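Local coordinates for protein oligogalacturonate lyase (Vibrio parahaemolyticus RIMD 2210633, PDB 3C5M) that probably cleaves short galacturonate oligomers from pectin breakdown as a manganese-binding lyase folded into a seven-bladed beta-propeller, at residues 103-108 against 112-117. Residues are numbered along the deposited sequence; the frame is centred on the assembly and turned at random.
Sequences NLMKVD and LEEQVI
K106 and I117 meet at CB and CG2, on one face of the beta hairpin that forms the outer edge of a propeller blade, strand 114-119 being the outermost of its four. The two have the most surface buried here, followed by M105. The pairing is a worked example of antiparallel register: K106 and Q115 form a hydrogen-bonded pair, N to O (2.9 Å) and O to N (2.8 Å), flanked by the non-hydrogen-bonded pairs M105 with V116 and V107 with E114. The K106 side chain, extended beyond CG, runs alongside that of Q115. At I117, CG1 sits between the backbone N and the carbonyl carbon (chi1 59°), which sets it against L104 CB and carries CD1 to the two leucine methyls, the chains crossing at a slant. L139 of the neighbouring blade touches both side chains, while L104 O accepts a hydrogen bond from I117 N.

The opposite face is built differently. M105, a selenomethionine, bends at chi2 and chi3; its SE rests on V116 CB (3.8 Å), and CE reaches across E114, near OE1. E114 lies beside V107, with CG packed on V107 CG2 (3.5 Å). Toward the turn, D108 N bonds to E113 O, and L112 N returns a weak bond to D108 O. Backbone bonds thus set the register, L104 and I117 pack toward the next blade, and the E114 carboxylate adds a link from the edge strand to Y97 OH and, by a salt bridge, to K3.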
loop_
_atom_site.group_PDB
_atom_site.type_symbol
_atom_site.label_atom_id
_atom_site.label_comp_id
_atom_site.label_asym_id
_atom_site.label_seq_id
_atom_site.Cartn_x
_atom_site.Cartn_y
_atom_site.Cartn_z
ATOM N N ASN A 103 18.084 -1.689 7.592
ATOM C CA ASN A 103 18.364 -0.291 7.351
ATOM C C ASN A 103 17.358 0.481 6.523
ATOM O O ASN A 103 17.094 0.122 5.384
ATOM C CB ASN A 103 19.719 -0.180 6.661
ATOM C CG ASN A 103 20.762 -1.107 7.267
ATOM O OD1 ASN A 103 21.162 -0.958 8.429
ATOM N ND2 ASN A 103 21.201 -2.086 6.475
ATOM N N LEU A 104 16.821 1.557 7.098
ATOM C CA LEU A 104 15.874 2.425 6.414
ATOM C C LEU A 104 16.763 3.309 5.565
ATOM O O LEU A 104 17.615 4.003 6.111
ATOM C CB LEU A 104 15.140 3.304 7.415
ATOM C CG LEU A 104 13.697 3.672 7.064
ATOM C CD1 LEU A 104 13.222 4.741 8.039
ATOM C CD2 LEU A 104 13.582 4.181 5.636
HETATM N N MSE A 105 16.572 3.305 4.249
HETATM C CA MSE A 105 17.411 4.103 3.348
HETATM C C MSE A 105 16.715 5.288 2.725
HETATM O O MSE A 105 15.513 5.268 2.490
HETATM C CB MSE A 105 17.920 3.242 2.201
HETATM C CG MSE A 105 18.469 1.927 2.627
HETATM SE SE MSE A 105 20.028 2.157 3.747
HETATM C CE MSE A 105 21.153 3.150 2.439
ATOM N N LYS A 106 17.497 6.316 2.441
ATOM C CA LYS A 106 16.997 7.513 1.793
ATOM C C LYS A 106 17.897 7.668 0.578
ATOM O O LYS A 106 19.123 7.737 0.715
ATOM C CB LYS A 106 17.147 8.738 2.691
ATOM C CG LYS A 106 16.481 9.956 2.094
ATOM C CD LYS A 106 16.954 11.206 2.757
ATOM C CE LYS A 106 16.297 12.430 2.165
ATOM N NZ LYS A 106 16.954 13.657 2.684
ATOM N N VAL A 107 17.298 7.727 -0.603
ATOM C CA VAL A 107 18.066 7.825 -1.841
ATOM C C VAL A 107 17.804 9.085 -2.667
ATOM O O VAL A 107 16.673 9.361 -3.036
ATOM C CB VAL A 107 17.758 6.629 -2.765
ATOM C CG1 VAL A 107 18.684 6.656 -3.961
ATOM C CG2 VAL A 107 17.850 5.338 -1.992
ATOM N N ASP A 108 18.855 9.828 -2.982
ATOM C CA ASP A 108 18.715 11.034 -3.788
ATOM C C ASP A 108 18.370 10.572 -5.212
ATOM O O ASP A 108 19.132 9.826 -5.827
ATOM C CB ASP A 108 20.036 11.811 -3.786
ATOM C CG ASP A 108 19.915 13.193 -4.415
ATOM O OD1 ASP A 108 19.397 13.290 -5.547
ATOM O OD2 ASP A 108 20.353 14.183 -3.783
ATOM N N LEU A 112 21.712 9.690 -6.841
ATOM C CA LEU A 112 21.562 8.271 -6.545
ATOM C C LEU A 112 22.331 7.902 -5.297
ATOM O O LEU A 112 22.520 6.722 -5.002
ATOM C CB LEU A 112 22.018 7.402 -7.713
ATOM C CG LEU A 112 21.051 7.407 -8.903
ATOM C CD1 LEU A 112 21.601 6.507 -10.003
ATOM C CD2 LEU A 112 19.679 6.911 -8.462
ATOM N N GLU A 113 22.763 8.917 -4.557
ATOM C CA GLU A 113 23.489 8.703 -3.314
ATOM C C GLU A 113 22.510 8.134 -2.288
ATOM O O GLU A 113 21.335 8.510 -2.279
ATOM C CB GLU A 113 24.059 10.033 -2.804
ATOM C CG GLU A 113 24.416 10.006 -1.322
ATOM C CD GLU A 113 24.616 11.393 -0.722
ATOM O OE1 GLU A 113 23.698 12.229 -0.842
ATOM O OE2 GLU A 113 25.685 11.644 -0.122
ATOM N N GLU A 114 22.990 7.235 -1.428
ATOM C CA GLU A 114 22.150 6.627 -0.390
ATOM C C GLU A 114 22.586 7.018 1.035
ATOM O O GLU A 114 23.770 7.212 1.304
ATOM C CB GLU A 114 22.141 5.087 -0.548
ATOM C CG GLU A 114 21.216 4.578 -1.690
ATOM C CD GLU A 114 21.052 3.045 -1.768
ATOM O OE1 GLU A 114 20.499 2.411 -0.822
ATOM O OE2 GLU A 114 21.473 2.471 -2.799
ATOM N N GLN A 115 21.614 7.150 1.934
ATOM C CA GLN A 115 21.875 7.490 3.331
ATOM C C GLN A 115 21.066 6.582 4.250
ATOM O O GLN A 115 19.841 6.511 4.134
ATOM C CB GLN A 115 21.454 8.920 3.636
ATOM C CG GLN A 115 22.119 9.979 2.807
ATOM C CD GLN A 115 21.593 11.391 3.120
ATOM O OE1 GLN A 115 21.870 12.351 2.382
ATOM N NE2 GLN A 115 20.834 11.516 4.213
ATOM N N VAL A 116 21.720 5.892 5.173
ATOM C CA VAL A 116 20.963 5.043 6.078
ATOM C C VAL A 116 20.467 5.955 7.205
ATOM O O VAL A 116 21.248 6.488 7.987
ATOM C CB VAL A 116 21.836 3.883 6.593
ATOM C CG1 VAL A 116 23.284 4.320 6.667
ATOM C CG2 VAL A 116 21.325 3.411 7.944
ATOM N N ILE A 117 19.159 6.159 7.259
ATOM C CA ILE A 117 18.576 7.045 8.246
ATOM C C ILE A 117 18.212 6.357 9.559
ATOM O O ILE A 117 17.972 7.031 10.559
ATOM C CB ILE A 117 17.332 7.727 7.681
ATOM C CG1 ILE A 117 16.333 6.653 7.287
ATOM C CG2 ILE A 117 17.690 8.563 6.460
ATOM C CD1 ILE A 117 15.009 7.199 6.808
#